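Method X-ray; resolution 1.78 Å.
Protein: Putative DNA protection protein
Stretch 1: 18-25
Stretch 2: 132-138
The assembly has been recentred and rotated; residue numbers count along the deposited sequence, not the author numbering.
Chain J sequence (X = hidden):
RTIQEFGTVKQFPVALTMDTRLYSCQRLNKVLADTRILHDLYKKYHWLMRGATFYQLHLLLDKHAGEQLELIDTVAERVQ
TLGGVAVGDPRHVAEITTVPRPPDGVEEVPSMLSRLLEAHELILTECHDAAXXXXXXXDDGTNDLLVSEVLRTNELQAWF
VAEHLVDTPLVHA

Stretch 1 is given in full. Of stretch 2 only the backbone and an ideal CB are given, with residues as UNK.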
# COMPACT_ATOMS: atom_id res chain seq x y z
N MET J 18 -20.44 9.65 39.18
CA MET J 18 -19.15 9.83 39.80
C MET J 18 -18.66 8.55 40.51
O MET J 18 -17.47 8.21 40.40
CB MET J 18 -19.19 11.05 40.74
CG MET J 18 -17.95 11.30 41.57
SD MET J 18 -18.17 12.55 42.89
CE MET J 18 -19.63 11.96 43.79
N ASP J 19 -19.54 7.82 41.22
CA ASP J 19 -19.08 6.61 41.92
C ASP J 19 -18.63 5.52 40.92
O ASP J 19 -17.62 4.84 41.14
CB ASP J 19 -20.21 5.99 42.75
CG ASP J 19 -20.46 6.71 44.07
OD1 ASP J 19 -19.61 7.52 44.51
OD2 ASP J 19 -21.56 6.49 44.64
N THR J 20 -19.42 5.35 39.87
CA THR J 20 -19.15 4.37 38.80
C THR J 20 -17.85 4.69 38.11
O THR J 20 -17.00 3.82 37.98
CB THR J 20 -20.29 4.29 37.79
OG1 THR J 20 -21.44 3.77 38.48
CG2 THR J 20 -19.93 3.32 36.63
N ARG J 21 -17.65 5.94 37.77
CA ARG J 21 -16.39 6.34 37.12
C ARG J 21 -15.16 6.20 38.00
O ARG J 21 -14.13 5.68 37.57
CB ARG J 21 -16.54 7.76 36.58
CG ARG J 21 -17.66 7.82 35.54
CD ARG J 21 -17.73 9.17 34.87
NE ARG J 21 -18.30 10.23 35.71
CZ ARG J 21 -17.65 11.24 36.24
NH1 ARG J 21 -16.35 11.40 36.03
NH2 ARG J 21 -18.32 12.16 36.96
N LEU J 22 -15.27 6.60 39.26
CA LEU J 22 -14.17 6.44 40.17
C LEU J 22 -13.77 4.99 40.35
O LEU J 22 -12.59 4.64 40.35
CB LEU J 22 -14.63 6.98 41.54
CG LEU J 22 -13.68 7.78 42.42
CD1 LEU J 22 -13.78 7.27 43.87
CD2 LEU J 22 -12.25 7.82 41.95
N TYR J 23 -14.75 4.12 40.52
CA TYR J 23 -14.47 2.69 40.69
C TYR J 23 -13.82 2.10 39.41
O TYR J 23 -12.83 1.35 39.48
CB TYR J 23 -15.74 1.92 41.09
CG TYR J 23 -15.45 0.46 41.31
CD1 TYR J 23 -14.91 -0.00 42.54
CD2 TYR J 23 -15.72 -0.47 40.32
CE1 TYR J 23 -14.65 -1.34 42.75
CE2 TYR J 23 -15.43 -1.83 40.51
CZ TYR J 23 -14.90 -2.25 41.74
OH TYR J 23 -14.62 -3.59 41.95
N SER J 24 -14.36 2.44 38.25
CA SER J 24 -13.80 1.86 36.99
C SER J 24 -12.36 2.35 36.85
O SER J 24 -11.47 1.54 36.48
CB SER J 24 -14.65 2.26 35.78
OG SER J 24 -15.83 1.51 35.70
N CYS J 25 -12.10 3.63 37.15
CA CYS J 25 -10.72 4.13 37.06
C CYS J 25 -9.73 3.43 38.02
O CYS J 25 -8.62 3.14 37.62
CB CYS J 25 -10.60 5.63 37.25
SG CYS J 25 -11.36 6.56 35.89
N UNK J 132 -16.73 -8.24 35.91
CA UNK J 132 -18.00 -8.47 36.63
C UNK J 132 -18.43 -7.23 37.43
O UNK J 132 -19.59 -6.82 37.39
CB UNK J 132 -17.86 -9.67 37.57
N UNK J 133 -17.51 -6.63 38.19
CA UNK J 133 -17.86 -5.51 39.08
C UNK J 133 -18.17 -4.24 38.34
O UNK J 133 -19.12 -3.56 38.68
CB UNK J 133 -16.72 -5.24 40.07
N UNK J 134 -17.39 -3.90 37.31
CA UNK J 134 -17.73 -2.70 36.49
C UNK J 134 -19.05 -2.89 35.77
O UNK J 134 -19.82 -1.95 35.64
CB UNK J 134 -16.63 -2.41 35.47
N UNK J 135 -19.35 -4.11 35.32
CA UNK J 135 -20.65 -4.36 34.71
C UNK J 135 -21.80 -4.14 35.73
O UNK J 135 -22.83 -3.51 35.41
CB UNK J 135 -20.70 -5.78 34.15
N UNK J 136 -21.63 -4.62 36.95
CA UNK J 136 -22.66 -4.40 37.99
C UNK J 136 -22.92 -2.93 38.25
O UNK J 136 -24.05 -2.56 38.54
CB UNK J 136 -22.24 -5.07 39.30
N UNK J 137 -21.87 -2.10 38.22
CA UNK J 137 -22.03 -0.66 38.39
C UNK J 137 -22.59 0.05 37.16
O UNK J 137 -22.79 1.25 37.23
CB UNK J 137 -20.68 -0.04 38.76
N UNK J 138 -22.77 -0.63 36.03
CA UNK J 138 -23.41 0.03 34.88
C UNK J 138 -22.39 0.55 33.85
O UNK J 138 -22.81 1.18 32.85
CB UNK J 138 -24.28 1.19 35.37

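Two helices lie nearly antiparallel here, their axes 10.1 Å apart at closest approach and their directions 168° apart, so the second stretch runs down the first from Ser24 toward Thr20.

Position 132 is helical, and its ideal CB finds nothing of stretch 1 within 5.5 Å. The contact sets no rule, and any helix-tolerant residue would serve; the deposited one is Ala132.

At position 133 CA-to-CB points toward stretch 1, but the ideal CB already sits 3.3 Å from Tyr23 OH, which is tight. A side chain here must turn off the hydroxyl, so a long, flexible one such as Arg, Lys, Gln or Glu suits better than a bulky, stiff one. The residue is Arg133. Its CB stays 3.3 Å from Tyr23 OH, while m rotamers at chi1 and chi2 help lead the end of the chain away from stretch 1, to the side chain of position 136, three residues on.

Position 134 points sideways, its ideal CB 4.0 Å from Ser24 OG and 5.2 Å from Tyr23 CE2. With the CA atoms of 134 and Ser24 only 6.0 Å apart, a small residue is favoured: Ala, Ser, Thr or perhaps Val. Thr134 takes the p rotamer, and its methyl CG2 packs 3.6 Å from Ser24 OG and 4.3 Å from Tyr23 CE2.

Position 135 is out of reach of stretch 1, so many helix-compatible residues would do, polar ones such as Gln, Lys or Glu among them; it holds Gln135. Position 136 is equally free of stretch 1, but lies one turn beyond Arg133, where an acid would pay. Glu136 forms a salt bridge with it, Arg133 NE donating to Glu136 OE1 at 3.0 Å.

Position 137 points toward stretch 1, with its ideal CB 3.9 Å from Thr20 OG1 and 5.2 Å from Tyr23 CD2. Near it lies a face of the Tyr23 ring, an invitation to a broad, flat side chain: Tyr, Phe, Trp or His, with Leu or Met as plainer fillers. Tyr137 answers with an offset stack on Tyr23, centroids 4.8 Å apart and planes at 27°, and with Tyr137 CE2 3.5 Å from Tyr23 CG. Tyr23 CB adds a CH-pi contact over the Tyr137 ring face. The backbone takes part too: Thr20 OG1 lies 3.1 Å from Tyr137 O, within hydrogen-bonding range, though its proton has another acceptor within reach.

Position 138 has phi 97° and psi 6°, where a CB would jam against the preceding carbonyl O. That alone calls for glycine, and Gly138 closes the helix in a Schellman motif, its N bonded to Gln135 O at 2.9 Å.

Stretch 2, residues 132-138: ARTQEYG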
# COMPACT_ATOMS: atom_id res chain seq x y z
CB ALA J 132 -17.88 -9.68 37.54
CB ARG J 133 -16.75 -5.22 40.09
CG ARG J 133 -16.35 -6.36 41.00
CD ARG J 133 -17.38 -6.52 42.11
NE ARG J 133 -18.47 -7.41 41.70
CZ ARG J 133 -18.35 -8.73 41.48
NH1 ARG J 133 -17.17 -9.33 41.62
NH2 ARG J 133 -19.40 -9.45 41.11
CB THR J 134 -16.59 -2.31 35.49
OG1 THR J 134 -16.36 -3.40 34.61
CG2 THR J 134 -15.34 -2.01 36.25
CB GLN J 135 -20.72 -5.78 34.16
CG GLN J 135 -22.02 -6.13 33.42
CD GLN J 135 -22.24 -5.21 32.21
OE1 GLN J 135 -21.47 -5.26 31.24
NE2 GLN J 135 -23.22 -4.31 32.31
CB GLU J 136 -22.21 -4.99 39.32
CG GLU J 136 -22.49 -6.45 39.48
CD GLU J 136 -21.60 -7.02 40.59
OE1 GLU J 136 -21.27 -6.28 41.56
OE2 GLU J 136 -21.21 -8.21 40.48
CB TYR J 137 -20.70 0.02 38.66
CG TYR J 137 -20.26 0.29 40.07
CD1 TYR J 137 -20.72 1.44 40.79
CD2 TYR J 137 -19.29 -0.54 40.67
CE1 TYR J 137 -20.27 1.72 42.09
CE2 TYR J 137 -18.83 -0.26 41.97
CZ TYR J 137 -19.32 0.85 42.67
OH TYR J 137 -18.84 1.07 43.95
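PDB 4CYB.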